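Local coordinates for protein tryptophan halogenase superfamily (Brevundimonas sp. BAL3, PDB 6FRL) that acts as a flavin-dependent halogenase that prefers bromination over chlorination, and probably works on aromatic substrates as its tryptophan halogenase relatives do, at residues 67-72 with 177-182; 123-128 with 462-467; 362-367 with 383-388. One frame throughout, in Å; residues are numbered along the deposited sequence.

Contact 1: 67-72 with 177-182; sequences GQLGLR and RAYAEA
Leu69 and Tyr179 are the closest backbone neighbours here, with CA atoms 8.8 Å apart, a gap bridged by the side chain of Tyr179, which runs from helix 169-182 to the turn that follows helix 61-68. The phenol makes the polar link: Tyr179 OH donates to Leu69 O at 2.6 Å, lying in the carbonyl plane on a lone pair, with a C=O...O angle of 121°. With CG anti to the backbone N (chi1 -179°), the ring stands well out from its helix and can reach that carbonyl. Leu69 also packs against the phenol: its CB lies 3.7 Å from Tyr179 CZ, and CD1 sits over one face of the ring. Farther back, Leu71 CD2 meets Tyr179 CD2 at 4.0 Å, coming in obliquely. The Leu69 carbonyl sits in a Schellman motif at the helix end, where Gly70 has positive phi and Gly70 N bonds back to Gly67 O at 3.1 Å. Tyr179 also rests on Ala28 and Gln32 of helix 20-33, which starts within a glycine-rich sequence consistent with a Rossmann-type nucleotide-binding fold. Gln32 NE2 is bonded to Gln68 O as well, tying the same turn to that helix.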
loop_
_atom_site.group_PDB
_atom_site.type_symbol
_atom_site.label_atom_id
_atom_site.label_comp_id
_atom_site.label_asym_id
_atom_site.label_seq_id
_atom_site.Cartn_x
_atom_site.Cartn_y
_atom_site.Cartn_z
ATOM N N GLY B 67 12.049 2.875 20.014
ATOM C CA GLY B 67 10.781 2.550 20.679
ATOM C C GLY B 67 10.576 1.057 20.882
ATOM O O GLY B 67 10.293 0.624 22.001
ATOM N N GLN B 68 10.790 0.270 19.818
ATOM C CA GLN B 68 10.617 -1.172 19.862
ATOM C C GLN B 68 11.650 -1.844 20.770
ATOM O O GLN B 68 11.385 -2.936 21.267
ATOM C CB GLN B 68 10.679 -1.794 18.463
ATOM C CG GLN B 68 9.339 -1.866 17.772
ATOM C CD GLN B 68 9.388 -1.904 16.214
ATOM O OE1 GLN B 68 8.679 -1.129 15.541
ATOM N NE2 GLN B 68 10.198 -2.805 15.643
ATOM N N LEU B 69 12.804 -1.211 20.979
ATOM C CA LEU B 69 13.812 -1.722 21.909
ATOM C C LEU B 69 13.512 -1.492 23.422
ATOM O O LEU B 69 14.235 -2.018 24.257
ATOM C CB LEU B 69 15.181 -1.111 21.584
ATOM C CG LEU B 69 15.746 -1.200 20.159
ATOM C CD1 LEU B 69 17.126 -0.549 20.110
ATOM C CD2 LEU B 69 15.811 -2.633 19.642
ATOM N N GLY B 70 12.459 -0.721 23.759
ATOM C CA GLY B 70 12.174 -0.308 25.149
ATOM C C GLY B 70 12.859 0.989 25.622
ATOM O O GLY B 70 12.883 1.261 26.812
ATOM N N LEU B 71 13.406 1.789 24.684
ATOM C CA LEU B 71 14.114 3.049 24.977
ATOM C C LEU B 71 13.181 4.245 24.814
ATOM O O LEU B 71 12.277 4.215 24.001
ATOM C CB LEU B 71 15.325 3.194 24.052
ATOM C CG LEU B 71 16.307 2.018 24.033
ATOM C CD1 LEU B 71 17.523 2.257 23.148
ATOM C CD2 LEU B 71 16.761 1.697 25.438
ATOM N N ARG B 72 13.412 5.290 25.596
ATOM C CA ARG B 72 12.614 6.528 25.567
ATOM C C ARG B 72 13.335 7.604 24.757
ATOM O O ARG B 72 14.574 7.592 24.670
ATOM C CB ARG B 72 12.422 7.071 26.964
ATOM C CG ARG B 72 11.633 6.140 27.896
ATOM C CD ARG B 72 11.814 6.527 29.368
ATOM N NE ARG B 72 11.549 7.956 29.519
ATOM C CZ ARG B 72 10.352 8.512 29.737
ATOM N NH1 ARG B 72 9.247 7.765 29.929
ATOM N NH2 ARG B 72 10.258 9.838 29.733
ATOM N N ARG B 177 25.256 -0.356 21.236
ATOM C CA ARG B 177 26.272 -1.356 21.657
ATOM C C ARG B 177 26.101 -1.806 23.109
ATOM O O ARG B 177 26.114 -3.000 23.401
ATOM C CB ARG B 177 27.690 -0.833 21.473
ATOM C CG ARG B 177 28.745 -1.710 22.128
ATOM C CD ARG B 177 30.165 -1.246 21.877
ATOM N NE ARG B 177 31.075 -1.955 22.789
ATOM C CZ ARG B 177 32.377 -1.678 22.955
ATOM N NH1 ARG B 177 32.961 -0.688 22.290
ATOM N NH2 ARG B 177 33.105 -2.412 23.788
ATOM N N ALA B 178 25.958 -0.855 24.018
ATOM C CA ALA B 178 25.733 -1.179 25.425
ATOM C C ALA B 178 24.403 -1.924 25.591
ATOM O O ALA B 178 24.338 -2.883 26.369
ATOM C CB ALA B 178 25.778 0.072 26.281
ATOM N N TYR B 179 23.367 -1.526 24.842
ATOM C CA TYR B 179 22.094 -2.268 24.822
ATOM C C TYR B 179 22.247 -3.694 24.318
ATOM O O TYR B 179 21.658 -4.614 24.880
ATOM C CB TYR B 179 21.045 -1.544 23.951
ATOM C CG TYR B 179 19.683 -2.202 23.863
ATOM C CD1 TYR B 179 19.422 -3.210 22.935
ATOM C CD2 TYR B 179 18.650 -1.781 24.688
ATOM C CE1 TYR B 179 18.166 -3.807 22.849
ATOM C CE2 TYR B 179 17.388 -2.371 24.625
ATOM C CZ TYR B 179 17.143 -3.381 23.693
ATOM O OH TYR B 179 15.894 -3.939 23.606
ATOM N N ALA B 180 23.000 -3.875 23.248
ATOM C CA ALA B 180 23.124 -5.180 22.632
ATOM C C ALA B 180 23.923 -6.158 23.523
ATOM O O ALA B 180 23.505 -7.334 23.700
ATOM C CB ALA B 180 23.737 -5.062 21.248
ATOM N N GLU B 181 25.024 -5.659 24.096
ATOM C CA GLU B 181 25.894 -6.425 24.997
ATOM C C GLU B 181 25.183 -6.881 26.263
ATOM O O GLU B 181 25.417 -7.978 26.739
ATOM C CB GLU B 181 27.145 -5.604 25.367
ATOM C CG GLU B 181 28.250 -5.678 24.321
ATOM C CD GLU B 181 29.419 -4.778 24.644
ATOM O OE1 GLU B 181 29.329 -4.014 25.637
ATOM O OE2 GLU B 181 30.402 -4.784 23.867
ATOM N N ALA B 182 24.292 -6.057 26.807
ATOM C CA ALA B 182 23.534 -6.464 27.994
ATOM C C ALA B 182 22.559 -7.596 27.713
ATOM O O ALA B 182 22.141 -8.283 28.638
ATOM C CB ALA B 182 22.793 -5.278 28.599
#

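Contact 2: 123-128 with 462-467; sequences QRRAGD and DHHDPA
Arg125 reaches the loop 462-467 by running out with CG anti to its N (chi1 -167°) and then bending at chi3 (-80°), which swings the guanidinium in among Asp462, His463 and His464. His464 turns its imidazole toward the arginine because its CG lies between its own backbone N and carbonyl carbon. The one hydrogen bond across the contact runs from Arg125 NH2 to Asp462 O, 2.9 Å long and somewhat bent (142° at the hydrogen). The nitrogen lies in the carbonyl plane, while the oxygen is tilted from the guanidinium plane.

Both histidines touch the arginine through carbon. His463 CD2 lies 3.3 Å from Arg125 NH2, and His464 CE1 lies 3.5 Å from Arg125 NE, near the guanidinium plane at its edge. The His464 ring is inclined more steeply to that plane than the His463 ring. The positive charge so close would probably make a second proton on either ring less welcome, although His464 NE2 has a hydrogen-bond partner in Asp469 OD1 that may pull the other way. His463 is turned back on its own chain: ND1 donates to His464 O at 2.6 Å, and its CE1 sits over one face of the His464 ring, toward the rim.

Asp462 offers Arg125 its backbone carbonyl, while its carboxylate makes a salt bridge with Arg373 of the second subunit. His463 packs there too, on Asp371 of that subunit. Further on, Asp465 OD1 takes the N-H of Ala467 at 3.2 Å, closing an Asx turn. The arrangement is that of an arginine in the last turn of helix 116-125 grasping a loop carbonyl, in a loop that also contributes to the dimer interface.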
loop_
_atom_site.group_PDB
_atom_site.type_symbol
_atom_site.label_atom_id
_atom_site.label_comp_id
_atom_site.label_asym_id
_atom_site.label_seq_id
_atom_site.Cartn_x
_atom_site.Cartn_y
_atom_site.Cartn_z
ATOM N N GLN B 123 -8.505 28.285 -4.902
ATOM C CA GLN B 123 -8.391 29.604 -4.255
ATOM C C GLN B 123 -7.177 30.362 -4.767
ATOM O O GLN B 123 -7.223 31.569 -4.976
ATOM C CB GLN B 123 -8.363 29.473 -2.727
ATOM C CG GLN B 123 -8.715 30.750 -1.958
ATOM C CD GLN B 123 -10.154 31.241 -2.179
ATOM O OE1 GLN B 123 -11.086 30.468 -2.435
ATOM N NE2 GLN B 123 -10.321 32.548 -2.110
ATOM N N ARG B 124 -6.089 29.649 -4.992
ATOM C CA ARG B 124 -4.904 30.264 -5.568
ATOM C C ARG B 124 -5.198 30.827 -6.957
ATOM O O ARG B 124 -4.635 31.847 -7.327
ATOM C CB ARG B 124 -3.747 29.260 -5.635
ATOM C CG ARG B 124 -2.482 29.835 -6.204
ATOM C CD ARG B 124 -1.397 28.793 -6.280
ATOM N NE ARG B 124 -0.137 29.387 -6.741
ATOM C CZ ARG B 124 0.308 29.381 -7.997
ATOM N NH1 ARG B 124 -0.323 28.706 -8.975
ATOM N NH2 ARG B 124 1.457 29.981 -8.260
ATOM N N ARG B 125 -6.062 30.142 -7.708
ATOM C CA ARG B 125 -6.471 30.571 -9.047
ATOM C C ARG B 125 -7.224 31.907 -8.942
ATOM O O ARG B 125 -6.980 32.825 -9.724
ATOM C CB ARG B 125 -7.338 29.478 -9.695
ATOM C CG ARG B 125 -7.603 29.582 -11.179
ATOM C CD ARG B 125 -8.767 28.689 -11.610
ATOM N NE ARG B 125 -8.340 27.293 -11.768
ATOM C CZ ARG B 125 -7.684 26.803 -12.829
ATOM N NH1 ARG B 125 -7.322 27.583 -13.854
ATOM N NH2 ARG B 125 -7.363 25.508 -12.859
ATOM N N ALA B 126 -8.091 32.026 -7.936
ATOM C CA ALA B 126 -8.882 33.238 -7.715
ATOM C C ALA B 126 -8.180 34.398 -7.005
ATOM O O ALA B 126 -8.866 35.341 -6.620
ATOM C CB ALA B 126 -10.171 32.889 -6.975
ATOM N N GLY B 127 -6.857 34.358 -6.817
ATOM C CA GLY B 127 -6.105 35.555 -6.387
ATOM C C GLY B 127 -5.406 35.545 -5.024
ATOM O O GLY B 127 -4.399 36.237 -4.835
ATOM N N ASP B 128 -5.946 34.782 -4.065
ATOM C CA ASP B 128 -5.267 34.481 -2.776
ATOM C C ASP B 128 -3.790 34.010 -2.941
ATOM O O ASP B 128 -3.496 33.084 -3.722
ATOM C CB ASP B 128 -6.046 33.385 -2.034
ATOM C CG ASP B 128 -5.632 33.230 -0.589
ATOM O OD1 ASP B 128 -4.483 33.561 -0.231
ATOM O OD2 ASP B 128 -6.494 32.782 0.199
ATOM N N ASP B 462 -2.470 22.159 -14.152
ATOM C CA ASP B 462 -3.242 23.103 -14.994
ATOM C C ASP B 462 -4.662 23.120 -14.456
ATOM O O ASP B 462 -5.183 24.194 -14.155
ATOM C CB ASP B 462 -3.282 22.716 -16.505
ATOM C CG ASP B 462 -2.268 21.591 -16.891
ATOM O OD1 ASP B 462 -1.068 21.767 -16.592
ATOM O OD2 ASP B 462 -2.684 20.553 -17.491
ATOM N N HIS B 463 -5.269 21.936 -14.335
ATOM C CA HIS B 463 -6.562 21.807 -13.651
ATOM C C HIS B 463 -6.555 20.880 -12.431
ATOM O O HIS B 463 -6.053 19.719 -12.439
ATOM C CB HIS B 463 -7.764 21.477 -14.549
ATOM C CG HIS B 463 -9.021 22.178 -14.114
ATOM N ND1 HIS B 463 -9.948 21.614 -13.260
ATOM C CD2 HIS B 463 -9.481 23.425 -14.393
ATOM C CE1 HIS B 463 -10.934 22.472 -13.053
ATOM N NE2 HIS B 463 -10.670 23.581 -13.721
ATOM N N HIS B 464 -7.091 21.448 -11.351
ATOM C CA HIS B 464 -7.513 20.726 -10.124
ATOM C C HIS B 464 -8.789 19.857 -10.365
ATOM O O HIS B 464 -9.361 19.850 -11.458
ATOM C CB HIS B 464 -7.705 21.731 -8.951
ATOM C CG HIS B 464 -8.754 22.782 -9.189
ATOM N ND1 HIS B 464 -8.449 24.089 -9.499
ATOM C CD2 HIS B 464 -10.107 22.712 -9.144
ATOM C CE1 HIS B 464 -9.569 24.777 -9.651
ATOM N NE2 HIS B 464 -10.591 23.966 -9.433
ATOM N N ASP B 465 -9.224 19.139 -9.333
ATOM C CA ASP B 465 -10.389 18.227 -9.369
ATOM C C ASP B 465 -11.702 19.044 -9.501
ATOM O O ASP B 465 -11.965 19.863 -8.639
ATOM C CB ASP B 465 -10.363 17.394 -8.068
ATOM C CG ASP B 465 -11.397 16.298 -8.017
ATOM O OD1 ASP B 465 -12.519 16.444 -8.537
ATOM O OD2 ASP B 465 -11.079 15.257 -7.405
ATOM N N PRO B 466 -12.539 18.815 -10.552
ATOM C CA PRO B 466 -13.708 19.713 -10.800
ATOM C C PRO B 466 -14.900 19.593 -9.848
ATOM O O PRO B 466 -15.844 20.367 -9.982
ATOM C CB PRO B 466 -14.164 19.344 -12.208
ATOM C CG PRO B 466 -13.771 17.918 -12.339
ATOM C CD PRO B 466 -12.519 17.697 -11.515
ATOM N N ALA B 467 -14.885 18.638 -8.914
ATOM C CA ALA B 467 -15.919 18.590 -7.856
ATOM C C ALA B 467 -15.741 19.741 -6.850
ATOM O O ALA B 467 -16.676 20.122 -6.142
ATOM C CB ALA B 467 -15.893 17.237 -7.157
#

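Contact 3: 362-367 with 383-388; sequences IERLKA and NDQTAR
Arg364 makes a direct hydrogen bond across to Gln385, with NE giving its hydrogen to Gln385 OE1 at 2.9 Å and 157°. The oxygen lies in the guanidinium plane, whereas the amide stands almost perpendicular to that plane and receives the donor somewhat out of its own. A bend at chi3 (-73°) turns the arginine's end so that NE faces the oxygen. The amide's other end is held by Glu381 OE1, which takes a bond from NE2, so the amide has both ends engaged.

Water provides the second polar link. It accepts from Arg364 NH1 at 2.9 Å and donates to Thr386 OG1 at 2.7 Å, lying in the guanidinium plane as OE1 does. Thr386 OG1 is also bonded to Phe382 O, one turn back in its helix.

Charge pairing adds a third hold, a salt bridge from Arg364 NH2 to Glu389 OE2 further along helix 376-402. On this same helix, Arg388 NH1 and Asp384 OD1 pair at 2.8 Å, a weak bond by its angle.

Van der Waals packing completes the contact. Over one face of the guanidinium passes the backbone of helix 376-402, with Gln385 C above its centre; separately, Gln385 CB comes to 3.3 Å from Arg364 NE. Arg364 CD and Thr386 OG1 touch at 3.6 Å, and Trp442 lies against both Arg364 and Gln385. A leucine in place of Arg364 has no N-H to offer, and would probably leave the Glu389 carboxylate without this positive mate and the Gln385 amide freer to turn.

The result is a buried arginine bridging two consecutive helices, 354-367 and 376-402, its planar group laid against the second helix and bonded round its rim.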
loop_
_atom_site.group_PDB
_atom_site.type_symbol
_atom_site.label_atom_id
_atom_site.label_comp_id
_atom_site.label_asym_id
_atom_site.label_seq_id
_atom_site.Cartn_x
_atom_site.Cartn_y
_atom_site.Cartn_z
ATOM N N ILE B 362 16.664 -3.898 8.282
ATOM C CA ILE B 362 16.481 -4.690 9.491
ATOM C C ILE B 362 15.067 -5.215 9.632
ATOM O O ILE B 362 14.884 -6.368 9.981
ATOM C CB ILE B 362 16.891 -3.902 10.747
ATOM C CG1 ILE B 362 18.411 -3.751 10.779
ATOM C CG2 ILE B 362 16.434 -4.601 12.026
ATOM C CD1 ILE B 362 18.874 -2.514 11.528
ATOM N N GLU B 363 14.067 -4.378 9.403
ATOM C CA GLU B 363 12.659 -4.827 9.499
ATOM C C GLU B 363 12.433 -5.970 8.508
ATOM O O GLU B 363 11.842 -7.005 8.864
ATOM C CB GLU B 363 11.658 -3.671 9.267
ATOM C CG GLU B 363 10.142 -4.047 9.326
ATOM C CD GLU B 363 9.683 -5.083 10.427
ATOM O OE1 GLU B 363 9.718 -4.782 11.657
ATOM O OE2 GLU B 363 9.288 -6.240 10.062
ATOM N N ARG B 364 12.966 -5.807 7.305
ATOM C CA ARG B 364 12.830 -6.790 6.238
ATOM C C ARG B 364 13.535 -8.134 6.586
ATOM O O ARG B 364 12.970 -9.204 6.340
ATOM C CB ARG B 364 13.340 -6.168 4.940
ATOM C CG ARG B 364 13.027 -6.905 3.673
ATOM C CD ARG B 364 13.485 -6.077 2.465
ATOM N NE ARG B 364 12.588 -4.932 2.253
ATOM C CZ ARG B 364 12.918 -3.640 2.289
ATOM N NH1 ARG B 364 14.172 -3.232 2.486
ATOM N NH2 ARG B 364 11.956 -2.729 2.077
ATOM N N LEU B 365 14.720 -8.063 7.184
ATOM C CA LEU B 365 15.453 -9.245 7.620
ATOM C C LEU B 365 14.664 -10.050 8.637
ATOM O O LEU B 365 14.585 -11.286 8.525
ATOM C CB LEU B 365 16.817 -8.871 8.233
ATOM C CG LEU B 365 17.650 -10.005 8.839
ATOM C CD1 LEU B 365 17.783 -11.184 7.897
ATOM C CD2 LEU B 365 19.010 -9.490 9.239
ATOM N N LYS B 366 14.111 -9.356 9.635
ATOM C CA LYS B 366 13.201 -9.992 10.604
ATOM C C LYS B 366 11.935 -10.594 9.962
ATOM O O LYS B 366 11.592 -11.744 10.230
ATOM C CB LYS B 366 12.820 -9.012 11.721
ATOM C CG LYS B 366 14.011 -8.617 12.601
ATOM C CD LYS B 366 13.603 -7.894 13.880
ATOM C CE LYS B 366 13.140 -6.468 13.604
ATOM N NZ LYS B 366 12.555 -5.884 14.835
ATOM N N ALA B 367 11.262 -9.843 9.098
ATOM C CA ALA B 367 10.036 -10.357 8.426
ATOM C C ALA B 367 10.297 -11.599 7.517
ATOM O O ALA B 367 9.418 -12.448 7.337
ATOM C CB ALA B 367 9.356 -9.225 7.636
ATOM N N ASN B 383 15.427 -9.325 -2.040
ATOM C CA ASN B 383 16.203 -8.610 -3.066
ATOM C C ASN B 383 15.338 -7.697 -3.882
ATOM O O ASN B 383 15.746 -6.554 -4.171
ATOM C CB ASN B 383 17.021 -9.574 -3.949
ATOM C CG ASN B 383 18.235 -10.132 -3.216
ATOM O OD1 ASN B 383 18.809 -9.456 -2.354
ATOM N ND2 ASN B 383 18.631 -11.379 -3.547
ATOM N N ASP B 384 14.126 -8.164 -4.182
ATOM C CA ASP B 384 13.161 -7.378 -4.952
ATOM C C ASP B 384 12.649 -6.144 -4.185
ATOM O O ASP B 384 12.634 -5.039 -4.717
ATOM C CB ASP B 384 11.993 -8.256 -5.448
ATOM C CG ASP B 384 11.127 -7.526 -6.477
ATOM O OD1 ASP B 384 11.616 -7.204 -7.581
ATOM O OD2 ASP B 384 9.963 -7.234 -6.160
ATOM N N GLN B 385 12.245 -6.329 -2.936
ATOM C CA GLN B 385 11.785 -5.202 -2.114
ATOM C C GLN B 385 12.897 -4.149 -2.016
ATOM O O GLN B 385 12.668 -2.973 -2.298
ATOM C CB GLN B 385 11.353 -5.660 -0.699
ATOM C CG GLN B 385 10.136 -6.563 -0.634
ATOM C CD GLN B 385 9.691 -6.918 0.797
ATOM O OE1 GLN B 385 10.069 -6.272 1.787
ATOM N NE2 GLN B 385 8.863 -7.967 0.905
ATOM N N THR B 386 14.098 -4.586 -1.627
ATOM C CA THR B 386 15.252 -3.688 -1.415
ATOM C C THR B 386 15.586 -2.836 -2.651
ATOM O O THR B 386 15.782 -1.616 -2.556
ATOM C CB THR B 386 16.502 -4.501 -0.966
ATOM O OG1 THR B 386 16.174 -5.342 0.163
ATOM C CG2 THR B 386 17.660 -3.575 -0.604
ATOM N N ALA B 387 15.633 -3.489 -3.804
ATOM C CA ALA B 387 15.893 -2.831 -5.097
ATOM C C ALA B 387 14.828 -1.755 -5.387
ATOM O O ALA B 387 15.192 -0.613 -5.654
ATOM C CB ALA B 387 15.917 -3.847 -6.245
ATOM N N ARG B 388 13.547 -2.115 -5.305
ATOM C CA ARG B 388 12.494 -1.177 -5.618
ATOM C C ARG B 388 12.547 0.011 -4.667
ATOM O O ARG B 388 12.400 1.158 -5.106
ATOM C CB ARG B 388 11.075 -1.811 -5.604
ATOM C CG ARG B 388 10.874 -3.037 -6.488
ATOM C CD ARG B 388 11.026 -2.791 -7.993
ATOM N NE ARG B 388 12.409 -2.666 -8.503
ATOM C CZ ARG B 388 13.264 -3.683 -8.788
ATOM N NH1 ARG B 388 12.965 -4.963 -8.588
ATOM N NH2 ARG B 388 14.465 -3.413 -9.296
HETATM O O HOH W 1 16.934 -4.159 2.518
#

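In the fold
From the N terminus, strand 13-17 and helix 20-33 come first, followed by the opening segment of contact 1 at the end of helix 61-68. Contact 2 opens at 123-128 before contact 1 closes at 177-182, so these two loops cross. Contact 3 follows in series with contact 1 and closes a short loop between adjacent helices, nested within the long loop that ends at 462-467. Contacts 1 and 3 touch, Gln68 NE2 lying 4.0 Å from Lys366 NZ, and both lie beside helix 20-33. Contact 2, its centre about 50 Å from that of contact 1, joins the end of helix 116-125 to the loop between helices 447-456 and 473-492; like contact 3, it reaches the second subunit.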